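Local coordinates for protein WZI (Escherichia coli, PDB 2YNK) that probably binds carbohydrate as an outer membrane beta-barrel lectin that takes part in assembling the group 1 capsule on the cell surface, at residues 112-116 with 126-132; 145-151 with 164-170; 70-76 with 93-99. All coordinates share one frame; numbering follows the deposited sequence.

Contacts 3 and 1 lie on the first four strands of an antiparallel sheet closed into a barrel; contact 2, last along the chain, joins loops that follow strand 141-145. Contact 3 pairs strands 69-76 and 95-104, contact 1 strands 107-116 and 127-138. Because strands 95-104 and 107-116 are neighbours, these contacts meet through backbone bonds between G113 and L98 and between V115 and L96, with centres about 9 Å apart. The centres of contacts 1 and 2 are about 12 Å apart, bridged by an E116 to R167 salt bridge and a probable N130 to Q147 hydrogen bond. Contacts 2 and 3 do not touch. Polar side chains of the wall thus anchor loops nearer the barrel's centre.

Contact 1. Residues 112-116 with 126-132; sequences QGNVE and RFNANGA
N114 N donates to N128 O at 2.7 Å, and N128 N answers with a bond of 2.8 Å to N114 O, making these two asparagines an antiparallel hydrogen-bonded pair. Their side chains share the inner face of the barrel wall and slant across each other, with amide planes 42° apart. N114 ND2 donates a hydrogen bond to N128 OD1 at 3.1 Å, although that oxygen is less surely placed in the model. The same OD1 accepts from the backbone N of N130, an Asx turn that should be read with the same caution. With chi1 at 79°, the CG of N128 sits between its backbone N and carbonyl carbon, and the amide's other end, ND2, meets E116 OE2 in a weak bond of 3.1 Å. Asparagine fits here because one flat amide both donates and accepts. The firmer partner of the E116 carboxylate is R167, which its OE1 grips in a salt bridge, while N130 ND2 bonds to Q147. On the other face V115 and F127 form a non-hydrogen-bonded pair whose side chains lie side by side. V115 CG2 rests over one face of the F127 ring, 4.1 Å from its centroid, a CH-pi contact on a surface that probably faces lipid. Past N128 the strand is interrupted by a type II turn from A129 to A132, closed by A132 N to A129 O at 3.1 Å; G131 takes the positive phi (86°) that favours glycine. This is a beta hairpin of the barrel wall, its inner asparagines and outer V115 and F127 consistent with a membrane-spanning barrel.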
loop_
_atom_site.group_PDB
_atom_site.type_symbol
_atom_site.label_atom_id
_atom_site.label_comp_id
_atom_site.label_asym_id
_atom_site.label_seq_id
_atom_site.Cartn_x
_atom_site.Cartn_y
_atom_site.Cartn_z
ATOM N N GLN A 112 -14.465 12.238 3.131
ATOM C CA GLN A 112 -13.184 12.859 3.432
ATOM C C GLN A 112 -12.975 14.121 2.583
ATOM O O GLN A 112 -13.154 14.099 1.368
ATOM C CB GLN A 112 -12.073 11.837 3.182
ATOM C CG GLN A 112 -10.655 12.343 3.389
ATOM C CD GLN A 112 -10.328 12.561 4.837
ATOM O OE1 GLN A 112 -10.351 11.624 5.630
ATOM N NE2 GLN A 112 -10.009 13.796 5.193
ATOM N N GLY A 113 -12.610 15.217 3.239
ATOM C CA GLY A 113 -12.211 16.438 2.561
ATOM C C GLY A 113 -10.775 16.752 2.929
ATOM O O GLY A 113 -10.379 16.565 4.077
ATOM N N ASN A 114 -9.993 17.208 1.950
ATOM C CA ASN A 114 -8.613 17.641 2.170
ATOM C C ASN A 114 -8.344 19.016 1.537
ATOM O O ASN A 114 -8.811 19.305 0.429
ATOM C CB ASN A 114 -7.625 16.647 1.560
ATOM C CG ASN A 114 -7.899 15.220 1.951
ATOM O OD1 ASN A 114 -7.818 14.857 3.124
ATOM N ND2 ASN A 114 -8.195 14.389 0.957
ATOM N N VAL A 115 -7.573 19.841 2.244
ATOM C CA VAL A 115 -7.036 21.076 1.711
ATOM C C VAL A 115 -5.519 21.013 1.836
ATOM O O VAL A 115 -4.993 20.471 2.811
ATOM C CB VAL A 115 -7.558 22.301 2.461
ATOM C CG1 VAL A 115 -6.965 22.356 3.853
ATOM C CG2 VAL A 115 -7.219 23.569 1.694
ATOM N N GLU A 116 -4.822 21.588 0.853
ATOM C CA GLU A 116 -3.378 21.391 0.707
ATOM C C GLU A 116 -2.557 22.661 0.479
ATOM O O GLU A 116 -3.057 23.662 -0.021
ATOM C CB GLU A 116 -3.124 20.422 -0.442
ATOM C CG GLU A 116 -3.283 18.972 -0.034
ATOM C CD GLU A 116 -3.470 18.046 -1.218
ATOM O OE1 GLU A 116 -3.216 18.497 -2.379
ATOM O OE2 GLU A 116 -3.870 16.870 -0.976
ATOM N N ARG A 126 -6.444 22.862 -4.766
ATOM C CA ARG A 126 -5.853 22.518 -3.477
ATOM C C ARG A 126 -6.844 21.802 -2.555
ATOM O O ARG A 126 -6.472 21.370 -1.476
ATOM C CB ARG A 126 -5.286 23.758 -2.785
ATOM C CG ARG A 126 -6.309 24.783 -2.322
ATOM C CD ARG A 126 -5.665 26.159 -2.300
ATOM N NE ARG A 126 -6.528 27.195 -1.734
ATOM C CZ ARG A 126 -6.539 27.568 -0.456
ATOM N NH1 ARG A 126 -5.737 26.992 0.442
ATOM N NH2 ARG A 126 -7.371 28.527 -0.070
ATOM N N PHE A 127 -8.097 21.704 -2.986
ATOM C CA PHE A 127 -9.133 20.973 -2.282
ATOM C C PHE A 127 -9.376 19.657 -2.986
ATOM O O PHE A 127 -9.433 19.631 -4.224
ATOM C CB PHE A 127 -10.450 21.744 -2.314
ATOM C CG PHE A 127 -10.484 22.941 -1.421
ATOM C CD1 PHE A 127 -10.776 22.802 -0.069
ATOM C CD2 PHE A 127 -10.271 24.214 -1.938
ATOM C CE1 PHE A 127 -10.835 23.911 0.754
ATOM C CE2 PHE A 127 -10.327 25.330 -1.122
ATOM C CZ PHE A 127 -10.605 25.182 0.223
ATOM N N ASN A 128 -9.559 18.577 -2.214
ATOM C CA ASN A 128 -9.918 17.286 -2.804
ATOM C C ASN A 128 -10.599 16.309 -1.841
ATOM O O ASN A 128 -10.619 16.506 -0.624
ATOM C CB ASN A 128 -8.693 16.640 -3.431
ATOM C CG ASN A 128 -7.812 15.979 -2.414
ATOM O OD1 ASN A 128 -8.017 14.829 -2.094
ATOM N ND2 ASN A 128 -6.826 16.698 -1.900
ATOM N N ALA A 129 -11.154 15.247 -2.412
ATOM C CA ALA A 129 -11.879 14.251 -1.644
ATOM C C ALA A 129 -11.204 12.880 -1.724
ATOM O O ALA A 129 -11.884 11.871 -1.886
ATOM C CB ALA A 129 -13.315 14.175 -2.142
ATOM N N ASN A 130 -9.871 12.854 -1.615
ATOM C CA ASN A 130 -9.095 11.606 -1.656
ATOM C C ASN A 130 -9.415 10.719 -0.432
ATOM O O ASN A 130 -9.558 11.196 0.703
ATOM C CB ASN A 130 -7.583 11.888 -1.729
ATOM C CG ASN A 130 -7.137 12.534 -3.069
ATOM O OD1 ASN A 130 -5.964 12.911 -3.237
ATOM N ND2 ASN A 130 -8.064 12.663 -4.014
ATOM N N GLY A 131 -9.552 9.424 -0.667
ATOM C CA GLY A 131 -9.941 8.524 0.385
ATOM C C GLY A 131 -11.444 8.430 0.553
ATOM O O GLY A 131 -11.917 7.467 1.158
ATOM N N ALA A 132 -12.201 9.396 0.020
ATOM C CA ALA A 132 -13.651 9.423 0.237
ATOM C C ALA A 132 -14.302 8.280 -0.499
ATOM O O ALA A 132 -14.131 8.161 -1.703
ATOM C CB ALA A 132 -14.266 10.741 -0.212
#

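Contact 2. Residues 145-151 with 164-170; sequences FGQVPQW and DAMRPMT. With OCT (N-octane), chain B.
F145 closes a barrel strand, and the CZ of its ring touches T170 CG2 at 3.7 Å; beyond it the chain leaves the wall of the beta-barrel and becomes an inner loop running beside residues 164-170. With CG trans to the backbone N (chi1 -178°), the F145 ring is carried to both the threonine methyl and the bound octane, and it also meets the ring of F172. The corner falls at G146, whose backbone angles (phi 151°) call for glycine; its O receives a CA-H...O contact from T170 CA at 3.2 Å. Q147 stretches an extended side chain toward the same threonine. Its NE2 donates to T170 OG1 at 2.9 Å, the hydroxyl lying tilted from the amide plane by 18°, while OE1 accepts from N130 of the barrel wall. Both ends of the amide are therefore used, which fixes its rotation. Q147 and T170 line the octane pocket together with A132, and octane C8 lies 3.5 Å from Q147 NE2. V148 turns away to pack on Y133 and V5. P149 meets P168 ring beside ring, its CD 4.0 Å from P168 CB; two prolines suit extended segments that pair little through backbone hydrogen bonds. Q150 starts away from residues 164-170; its NE2 bonds to Q196 and S198, tying this loop to strand 193-201, and its OE1 to R162. Finally W151 presents a ring edge to D164, whose OD2 is bonded to the backbone N of G87: D164 CB lies in the plane of the indole, 3.6 Å from W151 CZ3.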
loop_
_atom_site.group_PDB
_atom_site.type_symbol
_atom_site.label_atom_id
_atom_site.label_comp_id
_atom_site.label_asym_id
_atom_site.label_seq_id
_atom_site.Cartn_x
_atom_site.Cartn_y
_atom_site.Cartn_z
ATOM N N PHE A 145 -17.662 2.728 -3.992
ATOM C CA PHE A 145 -17.402 3.817 -4.930
ATOM C C PHE A 145 -16.717 4.956 -4.208
ATOM O O PHE A 145 -17.091 5.297 -3.088
ATOM C CB PHE A 145 -18.672 4.347 -5.601
ATOM C CG PHE A 145 -18.394 5.432 -6.611
ATOM C CD1 PHE A 145 -17.978 5.115 -7.895
ATOM C CD2 PHE A 145 -18.498 6.774 -6.264
ATOM C CE1 PHE A 145 -17.692 6.116 -8.819
ATOM C CE2 PHE A 145 -18.215 7.772 -7.177
ATOM C CZ PHE A 145 -17.813 7.442 -8.455
ATOM N N GLY A 146 -15.727 5.553 -4.872
ATOM C CA GLY A 146 -14.969 6.662 -4.304
ATOM C C GLY A 146 -13.549 6.748 -4.826
ATOM O O GLY A 146 -13.239 6.267 -5.922
ATOM N N GLN A 147 -12.685 7.373 -4.033
ATOM C CA GLN A 147 -11.269 7.435 -4.342
ATOM C C GLN A 147 -10.543 6.654 -3.284
ATOM O O GLN A 147 -9.987 7.242 -2.349
ATOM C CB GLN A 147 -10.774 8.883 -4.385
ATOM C CG GLN A 147 -11.283 9.637 -5.598
ATOM C CD GLN A 147 -10.784 11.064 -5.696
ATOM O OE1 GLN A 147 -10.377 11.677 -4.706
ATOM N NE2 GLN A 147 -10.827 11.611 -6.902
ATOM N N VAL A 148 -10.559 5.325 -3.425
ATOM C CA VAL A 148 -9.960 4.443 -2.419
ATOM C C VAL A 148 -8.565 3.990 -2.844
ATOM O O VAL A 148 -8.413 3.401 -3.916
ATOM C CB VAL A 148 -10.826 3.185 -2.153
ATOM C CG1 VAL A 148 -10.134 2.263 -1.153
ATOM C CG2 VAL A 148 -12.203 3.589 -1.669
ATOM N N PRO A 149 -7.547 4.247 -2.000
ATOM C CA PRO A 149 -6.227 3.690 -2.280
ATOM C C PRO A 149 -6.178 2.182 -2.077
ATOM O O PRO A 149 -6.923 1.628 -1.230
ATOM C CB PRO A 149 -5.324 4.388 -1.256
ATOM C CG PRO A 149 -6.231 4.748 -0.139
ATOM C CD PRO A 149 -7.539 5.087 -0.791
ATOM N N GLN A 150 -5.292 1.538 -2.837
ATOM C CA GLN A 150 -5.062 0.096 -2.720
ATOM C C GLN A 150 -3.609 -0.194 -2.372
ATOM O O GLN A 150 -2.749 0.711 -2.387
ATOM C CB GLN A 150 -5.397 -0.607 -4.036
ATOM C CG GLN A 150 -6.867 -0.610 -4.414
ATOM C CD GLN A 150 -7.070 -0.667 -5.918
ATOM O OE1 GLN A 150 -6.667 0.246 -6.655
ATOM N NE2 GLN A 150 -7.713 -1.733 -6.382
ATOM N N TRP A 151 -3.354 -1.463 -2.049
ATOM C CA TRP A 151 -1.999 -1.994 -2.016
ATOM C C TRP A 151 -2.020 -3.415 -2.440
ATOM O O TRP A 151 -2.712 -4.233 -1.828
ATOM C CB TRP A 151 -1.405 -1.889 -0.635
ATOM C CG TRP A 151 0.055 -2.241 -0.553
ATOM C CD1 TRP A 151 0.617 -3.496 -0.352
ATOM C CD2 TRP A 151 1.192 -1.324 -0.635
ATOM N NE1 TRP A 151 1.987 -3.419 -0.305
ATOM C CE2 TRP A 151 2.393 -2.139 -0.471
ATOM C CE3 TRP A 151 1.329 0.045 -0.822
ATOM C CZ2 TRP A 151 3.662 -1.583 -0.493
ATOM C CZ3 TRP A 151 2.615 0.591 -0.833
ATOM C CH2 TRP A 151 3.747 -0.204 -0.668
ATOM N N ASP A 164 0.669 3.075 -3.790
ATOM C CA ASP A 164 0.154 4.042 -2.848
ATOM C C ASP A 164 0.716 5.428 -3.070
ATOM O O ASP A 164 0.387 6.337 -2.312
ATOM C CB ASP A 164 0.718 3.598 -1.504
ATOM C CG ASP A 164 -0.190 3.851 -0.373
ATOM O OD1 ASP A 164 -1.416 3.927 -0.586
ATOM O OD2 ASP A 164 0.339 3.934 0.744
ATOM N N ALA A 165 1.575 5.572 -4.090
ATOM C CA ALA A 165 2.526 6.669 -4.205
ATOM C C ALA A 165 2.061 7.663 -5.259
ATOM O O ALA A 165 2.776 7.953 -6.228
ATOM C CB ALA A 165 3.889 6.101 -4.577
HETATM N N MSE A 166 0.851 8.171 -5.063
HETATM C CA MSE A 166 0.049 8.746 -6.144
HETATM C C MSE A 166 -1.314 8.996 -5.575
HETATM O O MSE A 166 -1.682 8.418 -4.556
HETATM C CB MSE A 166 -0.103 7.717 -7.262
HETATM C CG MSE A 166 -0.218 6.335 -6.592
HETATM SE SE MSE A 166 -1.727 5.354 -7.314
HETATM C CE MSE A 166 -3.077 5.973 -6.019
ATOM N N ARG A 167 -2.093 9.843 -6.230
ATOM C CA ARG A 167 -3.397 10.196 -5.704
ATOM C C ARG A 167 -4.363 9.091 -6.069
ATOM O O ARG A 167 -4.365 8.641 -7.221
ATOM C CB ARG A 167 -3.868 11.542 -6.247
ATOM C CG ARG A 167 -2.893 12.652 -5.926
ATOM C CD ARG A 167 -3.388 14.010 -6.386
ATOM N NE ARG A 167 -3.792 14.801 -5.238
ATOM C CZ ARG A 167 -3.085 15.781 -4.699
ATOM N NH1 ARG A 167 -1.925 16.165 -5.209
ATOM N NH2 ARG A 167 -3.563 16.405 -3.643
ATOM N N PRO A 168 -5.177 8.642 -5.095
ATOM C CA PRO A 168 -6.106 7.553 -5.359
ATOM C C PRO A 168 -7.111 7.957 -6.434
ATOM O O PRO A 168 -7.460 9.143 -6.536
ATOM C CB PRO A 168 -6.785 7.325 -4.004
ATOM C CG PRO A 168 -6.632 8.615 -3.273
ATOM C CD PRO A 168 -5.333 9.190 -3.736
HETATM N N MSE A 169 -7.557 6.985 -7.227
HETATM C CA MSE A 169 -8.370 7.262 -8.397
HETATM C C MSE A 169 -9.795 6.953 -8.129
HETATM O O MSE A 169 -10.115 6.049 -7.345
HETATM C CB MSE A 169 -7.932 6.399 -9.564
HETATM C CG MSE A 169 -6.437 6.526 -9.813
HETATM SE SE MSE A 169 -5.955 5.334 -11.304
HETATM C CE MSE A 169 -5.932 3.646 -10.265
ATOM N N THR A 170 -10.671 7.675 -8.817
ATOM C CA THR A 170 -12.105 7.522 -8.650
ATOM C C THR A 170 -12.590 6.303 -9.397
ATOM O O THR A 170 -12.311 6.153 -10.595
ATOM C CB THR A 170 -12.855 8.757 -9.140
ATOM O OG1 THR A 170 -12.693 9.797 -8.172
ATOM C CG2 THR A 170 -14.332 8.470 -9.322
HETATM C C1 OCT B . -19.254 9.214 -0.765
HETATM C C2 OCT B . -18.860 9.346 -2.223
HETATM C C3 OCT B . -17.494 10.018 -2.379
HETATM C C4 OCT B . -17.101 10.164 -3.853
HETATM C C5 OCT B . -15.928 11.126 -4.043
HETATM C C6 OCT B . -15.382 11.077 -5.477
HETATM C C7 OCT B . -15.421 12.418 -6.227
HETATM C C8 OCT B . -14.164 12.687 -7.039
#

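Contact 3. Residues 70-76 with 93-99; sequences RVTGYTS and DNSLGLA. With D12 (dodecane), chain H; D12 (dodecane), chain I.
Y74 leaves its strand beside S95, the CB atoms of the two residues 4.2 Å apart. Because CG lies opposite the backbone N (chi1 176°), the ring is swung along the sheet toward D93. There CD2 and CE2 each approach D93 O at 3.6 Å, and at the tip OH bonds to R120, which also forms a salt bridge with D93 OD1. Tyrosine suits the place, since its ring lies against the D93 carbonyl while its hydroxyl reaches R120. D93 O accepts a hydrogen bond from S76 OG at 2.8 Å, in the carbonyl plane and on a lone pair. The backbones beneath are joined by a regular ladder, with G97 N to T72 O (2.7 Å) near its middle. G97 lacks a side chain just where T72 OG1 comes close. On the outer face V71 CG2 packs against L98 CD2 at 3.4 Å, the two branched chains pointing the same way. One dodecane passes G73 and T75, and a second lies against T75 and S76. Strand 69-76 also pairs with the last strand, 444-454, closing the barrel, and 95-104 is the next strand in its wall; hydrocarbon on the outer face is consistent with a membrane beta-barrel.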
loop_
_atom_site.group_PDB
_atom_site.type_symbol
_atom_site.label_atom_id
_atom_site.label_comp_id
_atom_site.label_asym_id
_atom_site.label_seq_id
_atom_site.Cartn_x
_atom_site.Cartn_y
_atom_site.Cartn_z
ATOM N N ARG A 70 -13.058 12.723 12.279
ATOM C CA ARG A 70 -11.612 12.612 12.402
ATOM C C ARG A 70 -10.877 13.730 11.676
ATOM O O ARG A 70 -11.062 13.935 10.475
ATOM C CB ARG A 70 -11.158 11.262 11.875
ATOM C CG ARG A 70 -9.802 10.846 12.414
ATOM C CD ARG A 70 -9.577 9.348 12.297
ATOM N NE ARG A 70 -8.589 8.997 11.283
ATOM C CZ ARG A 70 -7.288 8.827 11.513
ATOM N NH1 ARG A 70 -6.773 8.985 12.731
ATOM N NH2 ARG A 70 -6.488 8.495 10.510
ATOM N N VAL A 71 -10.055 14.463 12.416
ATOM C CA VAL A 71 -9.249 15.516 11.838
ATOM C C VAL A 71 -7.814 15.035 11.738
ATOM O O VAL A 71 -7.262 14.529 12.715
ATOM C CB VAL A 71 -9.286 16.793 12.686
ATOM C CG1 VAL A 71 -8.304 17.810 12.125
ATOM C CG2 VAL A 71 -10.695 17.370 12.721
ATOM N N THR A 72 -7.222 15.187 10.557
ATOM C CA THR A 72 -5.831 14.804 10.335
ATOM C C THR A 72 -5.058 15.962 9.720
ATOM O O THR A 72 -5.626 16.815 9.026
ATOM C CB THR A 72 -5.694 13.564 9.428
ATOM O OG1 THR A 72 -6.207 13.854 8.121
ATOM C CG2 THR A 72 -6.432 12.354 10.038
ATOM N N GLY A 73 -3.758 15.981 9.999
ATOM C CA GLY A 73 -2.885 17.067 9.602
ATOM C C GLY A 73 -1.498 16.544 9.299
ATOM O O GLY A 73 -1.045 15.565 9.908
ATOM N N TYR A 74 -0.844 17.188 8.330
ATOM C CA TYR A 74 0.542 16.906 7.992
ATOM C C TYR A 74 1.217 18.218 7.643
ATOM O O TYR A 74 0.624 19.054 6.981
ATOM C CB TYR A 74 0.606 15.955 6.810
ATOM C CG TYR A 74 2.003 15.664 6.293
ATOM C CD1 TYR A 74 2.801 14.700 6.897
ATOM C CD2 TYR A 74 2.519 16.341 5.185
ATOM C CE1 TYR A 74 4.070 14.419 6.421
ATOM C CE2 TYR A 74 3.789 16.064 4.704
ATOM C CZ TYR A 74 4.561 15.101 5.326
ATOM O OH TYR A 74 5.825 14.810 4.862
ATOM N N THR A 75 2.447 18.398 8.104
ATOM C CA THR A 75 3.257 19.559 7.744
ATOM C C THR A 75 4.715 19.140 7.633
ATOM O O THR A 75 5.149 18.218 8.322
ATOM C CB THR A 75 3.138 20.678 8.791
ATOM O OG1 THR A 75 3.948 21.783 8.398
ATOM C CG2 THR A 75 3.587 20.187 10.172
ATOM N N SER A 76 5.473 19.814 6.773
ATOM C CA SER A 76 6.874 19.446 6.552
ATOM C C SER A 76 7.736 20.575 6.003
ATOM O O SER A 76 7.243 21.587 5.510
ATOM C CB SER A 76 6.955 18.253 5.604
ATOM O OG SER A 76 6.338 18.557 4.368
ATOM N N ASP A 93 3.222 19.200 0.798
ATOM C CA ASP A 93 4.055 19.552 1.948
ATOM C C ASP A 93 3.241 19.839 3.209
ATOM O O ASP A 93 3.720 19.626 4.330
ATOM C CB ASP A 93 4.923 20.769 1.631
ATOM C CG ASP A 93 6.005 20.469 0.604
ATOM O OD1 ASP A 93 6.470 19.304 0.539
ATOM O OD2 ASP A 93 6.395 21.411 -0.133
ATOM N N ASN A 94 2.025 20.338 3.023
ATOM C CA ASN A 94 1.147 20.671 4.129
ATOM C C ASN A 94 -0.260 20.248 3.776
ATOM O O ASN A 94 -0.739 20.526 2.685
ATOM C CB ASN A 94 1.169 22.172 4.421
ATOM C CG ASN A 94 2.568 22.705 4.657
ATOM O OD1 ASN A 94 3.313 22.207 5.494
ATOM N ND2 ASN A 94 2.926 23.733 3.916
ATOM N N SER A 95 -0.923 19.567 4.700
ATOM C CA SER A 95 -2.226 18.994 4.421
ATOM C C SER A 95 -3.122 19.107 5.643
ATOM O O SER A 95 -2.647 19.196 6.773
ATOM C CB SER A 95 -2.054 17.532 4.012
ATOM O OG SER A 95 -2.970 17.170 2.996
ATOM N N LEU A 96 -4.422 19.116 5.406
ATOM C CA LEU A 96 -5.378 19.085 6.487
ATOM C C LEU A 96 -6.609 18.335 6.024
ATOM O O LEU A 96 -7.168 18.666 4.982
ATOM C CB LEU A 96 -5.742 20.498 6.894
ATOM C CG LEU A 96 -6.607 20.616 8.140
ATOM C CD1 LEU A 96 -5.992 19.835 9.296
ATOM C CD2 LEU A 96 -6.765 22.093 8.472
ATOM N N GLY A 97 -7.014 17.324 6.797
ATOM C CA GLY A 97 -8.102 16.427 6.418
ATOM C C GLY A 97 -9.209 16.418 7.446
ATOM O O GLY A 97 -8.937 16.339 8.646
ATOM N N LEU A 98 -10.453 16.522 6.975
ATOM C CA LEU A 98 -11.638 16.352 7.809
ATOM C C LEU A 98 -12.465 15.209 7.241
ATOM O O LEU A 98 -12.822 15.239 6.069
ATOM C CB LEU A 98 -12.490 17.625 7.830
ATOM C CG LEU A 98 -11.855 18.941 8.304
ATOM C CD1 LEU A 98 -12.921 20.024 8.424
ATOM C CD2 LEU A 98 -11.116 18.779 9.628
ATOM N N ALA A 99 -12.770 14.210 8.071
ATOM C CA ALA A 99 -13.542 13.048 7.628
ATOM C C ALA A 99 -14.737 12.746 8.537
ATOM O O ALA A 99 -14.611 12.736 9.758
ATOM C CB ALA A 99 -12.644 11.829 7.529
HETATM C C1 D12 H . 12.108 16.593 14.619
HETATM C C2 D12 H . 10.720 16.709 13.995
HETATM C C3 D12 H . 10.287 18.158 13.723
HETATM C C4 D12 H . 9.126 18.233 12.725
HETATM C C5 D12 H . 8.689 19.679 12.446
HETATM C C6 D12 H . 8.601 20.035 10.955
HETATM C C7 D12 H . 7.696 21.246 10.741
HETATM C C8 D12 H . 8.098 22.081 9.527
HETATM C C9 D12 H . 6.905 22.830 8.919
HETATM C C10 D12 H . 7.326 24.123 8.218
HETATM C C11 D12 H . 6.187 24.767 7.427
HETATM C C12 D12 H . 6.144 26.256 7.688
HETATM C C1 D12 I . 1.281 19.373 13.293
HETATM C C2 D12 I . 0.327 19.265 12.121
HETATM C C3 D12 I . -0.170 20.645 11.687
HETATM C C4 D12 I . -0.651 20.658 10.233
HETATM C C5 D12 I . -0.938 22.079 9.740
HETATM C C6 D12 I . -0.991 22.174 8.212
HETATM C C7 D12 I . -2.116 23.095 7.728
HETATM C C8 D12 I . -1.982 23.438 6.242
HETATM C C9 D12 I . -3.294 23.967 5.661
HETATM C C10 D12 I . -3.216 24.174 4.147
HETATM C C11 D12 I . -2.970 25.637 3.782
HETATM C C12 D12 I . -4.240 26.463 3.859
#